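Local coordinates for protein MpaA (Escherichia coli O157:H7, PDB 5HXD) that is predicted to hydrolyse, as a zinc-dependent M14 peptidase, the gamma-D-glutamyl-diaminopimelate amide bond of the murein tripeptide during peptidoglycan breakdown, at residues 50-55 with 87-92; 43-48 with 77-82; 154-159 with 209-214. One frame throughout, in Å; residues are numbered along the deposited sequence.

Contact 1: residues 50-55 with 87-92. With ZN (zinc ion), chain C.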
loop_
_atom_site.group_PDB
_atom_site.type_symbol
_atom_site.label_atom_id
_atom_site.label_comp_id
_atom_site.label_asym_id
_atom_site.label_seq_id
_atom_site.Cartn_x
_atom_site.Cartn_y
_atom_site.Cartn_z
ATOM N N GLY A 50 -2.079 7.179 1.301
ATOM C CA GLY A 50 -2.212 5.766 0.964
ATOM C C GLY A 50 -1.479 5.218 -0.255
ATOM O O GLY A 50 -1.290 4.012 -0.353
ATOM N N ASP A 51 -1.059 6.075 -1.185
ATOM C CA ASP A 51 -0.214 5.611 -2.297
ATOM C C ASP A 51 1.308 5.674 -2.008
ATOM O O ASP A 51 2.105 5.199 -2.823
ATOM C CB ASP A 51 -0.533 6.397 -3.572
ATOM C CG ASP A 51 -0.379 7.884 -3.392
ATOM O OD1 ASP A 51 -0.395 8.327 -2.239
ATOM O OD2 ASP A 51 -0.265 8.625 -4.392
ATOM N N GLU A 52 1.703 6.216 -0.848
ATOM C CA GLU A 52 3.123 6.296 -0.468
ATOM C C GLU A 52 3.567 5.051 0.300
ATOM O O GLU A 52 3.959 5.084 1.471
ATOM C CB GLU A 52 3.390 7.589 0.310
ATOM C CG GLU A 52 2.915 8.814 -0.460
ATOM C CD GLU A 52 3.234 10.145 0.201
ATOM O OE1 GLU A 52 3.403 10.204 1.438
ATOM O OE2 GLU A 52 3.280 11.159 -0.520
ATOM N N ASN A 53 3.569 3.980 -0.470
ATOM C CA ASN A 53 3.747 2.590 -0.092
ATOM C C ASN A 53 5.149 2.086 0.269
ATOM O O ASN A 53 5.316 1.195 1.109
ATOM C CB ASN A 53 3.198 1.816 -1.299
ATOM C CG ASN A 53 1.708 1.724 -1.272
ATOM O OD1 ASN A 53 1.138 1.046 -2.094
ATOM N ND2 ASN A 53 1.097 2.185 -0.167
ATOM N N SER A 54 6.143 2.572 -0.473
ATOM C CA SER A 54 7.522 2.098 -0.312
ATOM C C SER A 54 8.119 2.344 1.076
ATOM O O SER A 54 9.100 1.703 1.456
ATOM C CB SER A 54 8.449 2.731 -1.367
ATOM O OG SER A 54 8.545 4.143 -1.215
ATOM N N SER A 55 7.553 3.263 1.844
ATOM C CA SER A 55 8.058 3.458 3.208
ATOM C C SER A 55 7.276 2.604 4.211
ATOM O O SER A 55 7.820 2.183 5.222
ATOM C CB SER A 55 8.040 4.944 3.605
ATOM O OG SER A 55 6.988 5.664 2.979
ATOM N N GLY A 87 -5.164 2.429 -2.890
ATOM C CA GLY A 87 -4.091 2.985 -3.713
ATOM C C GLY A 87 -4.224 4.482 -3.967
ATOM O O GLY A 87 -3.694 5.046 -4.929
ATOM N N LEU A 88 -4.939 5.119 -3.053
ATOM C CA LEU A 88 -5.305 6.511 -3.134
ATOM C C LEU A 88 -4.416 7.321 -2.174
ATOM O O LEU A 88 -3.898 6.779 -1.216
ATOM C CB LEU A 88 -6.783 6.634 -2.777
ATOM C CG LEU A 88 -7.619 7.866 -3.053
ATOM C CD1 LEU A 88 -7.841 8.014 -4.535
ATOM C CD2 LEU A 88 -8.936 7.681 -2.346
ATOM N N ARG A 89 -4.223 8.608 -2.447
ATOM C CA ARG A 89 -3.484 9.504 -1.557
ATOM C C ARG A 89 -4.309 9.989 -0.359
ATOM O O ARG A 89 -3.797 10.120 0.743
ATOM C CB ARG A 89 -2.989 10.698 -2.357
ATOM C CG ARG A 89 -2.536 11.865 -1.530
ATOM C CD ARG A 89 -2.303 13.072 -2.407
ATOM N NE ARG A 89 -1.881 14.254 -1.661
ATOM C CZ ARG A 89 -0.612 14.590 -1.462
ATOM N NH1 ARG A 89 0.360 13.838 -1.958
ATOM N NH2 ARG A 89 -0.316 15.683 -0.792
ATOM N N ALA A 90 -5.586 10.258 -0.596
ATOM C CA ALA A 90 -6.554 10.710 0.399
ATOM C C ALA A 90 -7.183 9.553 1.166
ATOM O O ALA A 90 -6.974 8.390 0.807
ATOM C CB ALA A 90 -7.635 11.498 -0.284
ATOM N N ASN A 91 -7.956 9.863 2.221
ATOM C CA ASN A 91 -8.765 8.830 2.898
ATOM C C ASN A 91 -10.091 8.598 2.151
ATOM O O ASN A 91 -10.286 9.094 1.039
ATOM C CB ASN A 91 -9.007 9.167 4.384
ATOM C CG ASN A 91 -10.040 10.287 4.617
ATOM O OD1 ASN A 91 -10.579 10.879 3.686
ATOM N ND2 ASN A 91 -10.312 10.570 5.890
ATOM N N ALA A 92 -10.997 7.844 2.759
ATOM C CA ALA A 92 -12.177 7.377 2.051
ATOM C C ALA A 92 -13.163 8.517 1.755
ATOM O O ALA A 92 -14.157 8.312 1.060
ATOM C CB ALA A 92 -12.847 6.268 2.848
HETATM ZN ZN ZN C . 3.605 13.347 0.521
#
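E52 OE2 lies 4.2 Å from R89 NH1, approaching the guanidinium obliquely, while it binds the zinc ion at 2.4 Å and pairs weakly with H49 ND1. H49 and E52 form the HxxE motif of M14 metallopeptidases, and the position of R89 near the metal is consistent with the substrate-facing arginine of M14 relatives. The separation from NH1 is too long for a salt bridge; R89 NH2 makes that bond with D96. Nearer the backbone, D51 lies against the stem of R89. Its CG, set between the backbone N and the carbonyl carbon (chi1 57°), lies 4.0 Å from R89 CB; D51 OD1 is 3.4 Å from R89 CA but 5.6 Å from R89 NH1. The carboxylate and guanidinium planes are 84° apart. Backbone joins backbone through one weak hydrogen bond, G50 N to R89 O at 3.5 Å. G87, at positive phi, is the C-prime residue of a Schellman motif, which turns the chain out of helix 81-85 and into this loop. The metal-binding turn leads directly into helix 53-65; E52 also touches H157 on strand 153-157, R89 rests on L126 of strand 122-127, and D51 packs on V57 of the second subunit.

Contact 2: residues 43-48 with 77-82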
loop_
_atom_site.group_PDB
_atom_site.type_symbol
_atom_site.label_atom_id
_atom_site.label_comp_id
_atom_site.label_asym_id
_atom_site.label_seq_id
_atom_site.Cartn_x
_atom_site.Cartn_y
_atom_site.Cartn_z
ATOM N N LEU A 43 8.481 8.973 17.865
ATOM C CA LEU A 43 7.422 8.320 17.094
ATOM C C LEU A 43 7.829 8.184 15.635
ATOM O O LEU A 43 8.299 9.158 15.023
ATOM C CB LEU A 43 6.112 9.109 17.224
ATOM C CG LEU A 43 4.836 8.623 16.530
ATOM C CD1 LEU A 43 4.587 7.143 16.777
ATOM C CD2 LEU A 43 3.669 9.459 17.024
ATOM N N ILE A 44 7.668 6.985 15.076
ATOM C CA ILE A 44 7.946 6.793 13.652
ATOM C C ILE A 44 6.666 6.422 12.900
ATOM O O ILE A 44 5.945 5.486 13.247
ATOM C CB ILE A 44 9.049 5.737 13.421
ATOM C CG1 ILE A 44 10.280 6.081 14.267
ATOM C CG2 ILE A 44 9.448 5.693 11.948
ATOM C CD1 ILE A 44 11.131 4.885 14.637
ATOM N N LEU A 45 6.399 7.185 11.854
ATOM C CA LEU A 45 5.085 7.246 11.241
ATOM C C LEU A 45 5.207 6.904 9.779
ATOM O O LEU A 45 6.244 7.194 9.165
ATOM C CB LEU A 45 4.514 8.661 11.391
ATOM C CG LEU A 45 3.150 8.998 11.972
ATOM C CD1 LEU A 45 2.936 8.349 13.314
ATOM C CD2 LEU A 45 3.063 10.493 12.099
ATOM N N ALA A 46 4.149 6.324 9.207
ATOM C CA ALA A 46 4.117 6.092 7.774
ATOM C C ALA A 46 2.700 5.979 7.224
ATOM O O ALA A 46 1.728 5.894 7.975
ATOM C CB ALA A 46 4.903 4.857 7.436
ATOM N N GLY A 47 2.596 5.985 5.897
ATOM C CA GLY A 47 1.320 5.814 5.236
ATOM C C GLY A 47 0.268 6.877 5.494
ATOM O O GLY A 47 -0.931 6.597 5.396
ATOM N N THR A 48 0.703 8.087 5.832
ATOM C CA THR A 48 -0.220 9.209 5.927
ATOM C C THR A 48 -1.036 9.304 4.641
ATOM O O THR A 48 -2.257 9.458 4.690
ATOM C CB THR A 48 0.493 10.553 6.157
ATOM O OG1 THR A 48 1.195 10.526 7.397
ATOM C CG2 THR A 48 -0.517 11.694 6.181
ATOM N N LEU A 77 2.668 2.061 11.287
ATOM C CA LEU A 77 2.962 1.719 9.891
ATOM C C LEU A 77 2.050 2.438 8.903
ATOM O O LEU A 77 2.502 2.864 7.840
ATOM C CB LEU A 77 2.850 0.215 9.669
ATOM C CG LEU A 77 3.928 -0.616 10.353
ATOM C CD1 LEU A 77 3.647 -2.087 10.195
ATOM C CD2 LEU A 77 5.247 -0.261 9.740
ATOM N N CYS A 78 0.771 2.581 9.239
ATOM C CA CYS A 78 -0.164 3.148 8.282
ATOM C C CYS A 78 -1.206 4.063 8.942
ATOM O O CYS A 78 -2.158 3.606 9.586
ATOM C CB CYS A 78 -0.840 2.015 7.502
ATOM S SG CYS A 78 -1.649 2.522 5.996
ATOM N N VAL A 79 -1.004 5.368 8.782
ATOM C CA VAL A 79 -1.916 6.361 9.334
ATOM C C VAL A 79 -3.285 6.248 8.643
ATOM O O VAL A 79 -4.331 6.395 9.281
ATOM C CB VAL A 79 -1.333 7.794 9.185
ATOM C CG1 VAL A 79 -2.387 8.845 9.443
ATOM C CG2 VAL A 79 -0.143 8.008 10.128
ATOM N N ASN A 80 -3.260 5.908 7.352
ATOM C CA ASN A 80 -4.435 5.944 6.479
ATOM C C ASN A 80 -4.731 4.598 5.829
ATOM O O ASN A 80 -4.604 4.463 4.632
ATOM C CB ASN A 80 -4.198 7.015 5.412
ATOM C CG ASN A 80 -5.354 7.191 4.451
ATOM O OD1 ASN A 80 -6.461 6.710 4.682
ATOM N ND2 ASN A 80 -5.100 7.914 3.367
ATOM N N PRO A 81 -5.136 3.591 6.615
ATOM C CA PRO A 81 -5.280 2.233 6.066
ATOM C C PRO A 81 -6.370 2.060 4.998
ATOM O O PRO A 81 -6.338 1.049 4.271
ATOM C CB PRO A 81 -5.605 1.386 7.305
ATOM C CG PRO A 81 -6.036 2.330 8.343
ATOM C CD PRO A 81 -5.389 3.637 8.062
ATOM N N ASP A 82 -7.312 3.002 4.909
ATOM C CA ASP A 82 -8.298 3.014 3.812
ATOM C C ASP A 82 -7.656 3.578 2.540
ATOM O O ASP A 82 -7.985 3.164 1.436
ATOM C CB ASP A 82 -9.547 3.846 4.159
ATOM C CG ASP A 82 -10.380 3.244 5.272
ATOM O OD1 ASP A 82 -10.198 2.056 5.617
ATOM O OD2 ASP A 82 -11.237 3.977 5.800
#
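V79 holds CG1 anti to its backbone N (chi1 166°), which leaves CG2 beside that N and directed at segment 43-48; N80 likewise has CG anti to its N (chi1 -179°), on the side of T48. These residues lie just past the ends of strands 43-45 and 74-76, parallel neighbours that helix 53-65 joins in a beta-alpha-beta crossover of the M14 alpha/beta fold. V79 CG2 sits 3.9 Å from L45 CG, the two side chains obliquely disposed, and T48 OG1 lies equally close to that methyl, T48 and V79 running side by side in the same direction. The backbones are tied by V79 N, which donates to A46 O at 2.9 Å, with an angle of 154° at the hydrogen. N80 N follows with a weak bond to G47 O at 3.1 Å. A third, also weak, runs from N80 ND2 to T48 O, just before the predicted zinc ligand H49. N80 is also the N-cap of helix 81-85: its OD1 accepts weakly from G83 N. The CB of C78 points away from segment 43-48, and C78 SG, 4.2 Å from G47 O, forms the disulfide with C84 SG.

Contact 3: residues 154-159 with 209-214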
loop_
_atom_site.group_PDB
_atom_site.type_symbol
_atom_site.label_atom_id
_atom_site.label_comp_id
_atom_site.label_asym_id
_atom_site.label_seq_id
_atom_site.Cartn_x
_atom_site.Cartn_y
_atom_site.Cartn_z
ATOM N N VAL A 154 9.079 11.243 13.384
ATOM C CA VAL A 154 9.502 11.161 11.985
ATOM C C VAL A 154 8.366 10.580 11.129
ATOM O O VAL A 154 7.898 9.461 11.367
ATOM C CB VAL A 154 10.773 10.297 11.789
ATOM C CG1 VAL A 154 11.016 10.061 10.304
ATOM C CG2 VAL A 154 11.993 10.964 12.417
ATOM N N SER A 155 7.917 11.352 10.146
ATOM C CA SER A 155 6.836 10.936 9.258
ATOM C C SER A 155 7.342 10.745 7.833
ATOM O O SER A 155 7.772 11.694 7.191
ATOM C CB SER A 155 5.711 11.960 9.281
ATOM O OG SER A 155 4.895 11.818 8.140
ATOM N N PHE A 156 7.291 9.508 7.352
ATOM C CA PHE A 156 7.780 9.160 6.018
ATOM C C PHE A 156 6.763 9.388 4.901
ATOM O O PHE A 156 5.601 9.027 5.059
ATOM C CB PHE A 156 8.214 7.702 6.003
ATOM C CG PHE A 156 9.455 7.456 6.760
ATOM C CD1 PHE A 156 10.672 7.508 6.124
ATOM C CD2 PHE A 156 9.412 7.209 8.114
ATOM C CE1 PHE A 156 11.833 7.315 6.823
ATOM C CE2 PHE A 156 10.566 7.007 8.819
ATOM C CZ PHE A 156 11.781 7.058 8.169
ATOM N N HIS A 157 7.219 9.977 3.786
ATOM C CA HIS A 157 6.398 10.170 2.581
ATOM C C HIS A 157 7.096 9.781 1.265
ATOM O O HIS A 157 8.220 9.285 1.273
ATOM C CB HIS A 157 5.955 11.629 2.469
ATOM C CG HIS A 157 4.870 12.015 3.421
ATOM N ND1 HIS A 157 5.031 11.985 4.789
ATOM C CD2 HIS A 157 3.612 12.464 3.203
ATOM C CE1 HIS A 157 3.919 12.388 5.373
ATOM N NE2 HIS A 157 3.042 12.692 4.432
ATOM N N ASP A 158 6.398 10.045 0.151
ATOM C CA ASP A 158 6.873 9.929 -1.246
ATOM C C ASP A 158 6.566 11.194 -2.029
ATOM O O ASP A 158 5.564 11.853 -1.750
ATOM C CB ASP A 158 6.178 8.791 -1.997
ATOM C CG ASP A 158 6.888 7.497 -1.882
ATOM O OD1 ASP A 158 7.994 7.479 -1.303
ATOM O OD2 ASP A 158 6.323 6.491 -2.365
ATOM N N PRO A 159 7.369 11.503 -3.064
ATOM C CA PRO A 159 8.629 10.880 -3.461
ATOM C C PRO A 159 9.715 11.941 -3.618
ATOM O O PRO A 159 10.475 11.890 -4.585
ATOM C CB PRO A 159 8.273 10.265 -4.810
ATOM C CG PRO A 159 7.203 11.268 -5.385
ATOM C CD PRO A 159 6.785 12.190 -4.225
ATOM N N ALA A 209 10.551 12.702 6.437
ATOM C CA ALA A 209 11.555 12.032 5.640
ATOM C C ALA A 209 10.934 11.572 4.328
ATOM O O ALA A 209 10.200 10.576 4.315
ATOM C CB ALA A 209 12.134 10.841 6.401
ATOM N N GLU A 210 11.220 12.274 3.230
ATOM C CA GLU A 210 10.665 11.898 1.917
ATOM C C GLU A 210 11.565 10.926 1.158
ATOM O O GLU A 210 12.664 11.283 0.732
ATOM C CB GLU A 210 10.428 13.134 1.057
ATOM C CG GLU A 210 9.440 14.101 1.631
ATOM C CD GLU A 210 8.114 14.002 0.955
ATOM O OE1 GLU A 210 7.888 12.979 0.277
ATOM O OE2 GLU A 210 7.307 14.948 1.084
ATOM N N PHE A 211 11.092 9.695 0.997
ATOM C CA PHE A 211 11.765 8.725 0.150
ATOM C C PHE A 211 11.895 9.273 -1.261
ATOM O O PHE A 211 11.192 10.207 -1.640
ATOM C CB PHE A 211 10.988 7.420 0.109
ATOM C CG PHE A 211 11.493 6.379 1.046
ATOM C CD1 PHE A 211 12.294 6.715 2.118
ATOM C CD2 PHE A 211 11.159 5.046 0.849
ATOM C CE1 PHE A 211 12.752 5.735 2.995
ATOM C CE2 PHE A 211 11.618 4.059 1.709
ATOM C CZ PHE A 211 12.414 4.405 2.786
ATOM N N PRO A 212 12.798 8.699 -2.056
ATOM C CA PRO A 212 12.771 9.038 -3.479
ATOM C C PRO A 212 11.779 8.116 -4.163
ATOM O O PRO A 212 11.214 7.252 -3.483
ATOM C CB PRO A 212 14.200 8.764 -3.924
ATOM C CG PRO A 212 14.614 7.591 -3.054
ATOM C CD PRO A 212 13.908 7.786 -1.719
ATOM N N PRO A 213 11.541 8.301 -5.471
ATOM C CA PRO A 213 10.784 7.248 -6.158
ATOM C C PRO A 213 11.581 5.958 -6.097
ATOM O O PRO A 213 12.747 5.939 -6.485
ATOM C CB PRO A 213 10.658 7.768 -7.582
ATOM C CG PRO A 213 10.793 9.258 -7.446
ATOM C CD PRO A 213 11.792 9.460 -6.345
ATOM N N ILE A 214 10.976 4.907 -5.566
ATOM C CA ILE A 214 11.677 3.653 -5.356
ATOM C C ILE A 214 10.684 2.530 -5.038
ATOM O O ILE A 214 9.711 2.731 -4.312
ATOM C CB ILE A 214 12.709 3.775 -4.221
ATOM C CG1 ILE A 214 13.551 2.493 -4.136
ATOM C CG2 ILE A 214 12.012 4.127 -2.887
ATOM C CD1 ILE A 214 14.570 2.466 -3.014
#
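F156 meets A209 atom by atom: F156 CB is 3.9 Å from A209 O and CG about as far, CD1 is 3.6 Å from that oxygen and also near A209 CB, and CE1 comes equally close to A209 CB. CG stands beside the backbone N, anti to the carbonyl carbon (chi1 -71°). At the tip F156 CZ is 4.2 Å from A209 CB, while CD1 also approaches F211 CE1 obliquely. Helix 224-230 adds M227 and L230 to this apolar side. The backbones form a parallel ladder between strands 153-157 and 206-210 of the central mixed sheet of the M14 fold: A209 N donates to S155 O, H157 N to A209 O at 3.1 Å, and F211 N to H157 O at 2.9 Å. Neighbouring residues turn to the other face, which carries the predicted zinc ligand H157 and the predicted proton donor/acceptor E210. E210 bends at chi2 (-103°), and its CD lies 3.5 Å from H157 CB. Beyond the strands, a cis peptide joins D158 to P159, D158 OD1 lies against F211 CB, and P159 CB packs on P213 CG at 3.8 Å.

How the contacts relate
How a catalytic centre is assembled at strand ends is well illustrated here. Contacts 1 and 2 interleave along the chain, in the order 43-48, 50-55, 77-82, 87-92, and their centres are 9 Å apart; contact 3 follows later, about 12 Å from either centre. Contacts 2 and 3 meet in the central sheet, where strands 43-45 and 153-157 are parallel neighbours, with L45 N 2.8 Å from V154 O in a probable hydrogen bond. Contact 1 lies past those strands and meets contact 3 where E52 OE1 approaches D158 N. Residues distant in sequence thus converge: contact 1 supplies zinc-bound E52, contact 3 the predicted ligand H157 and predicted proton donor/acceptor E210, and contact 2 leads into predicted ligand H49.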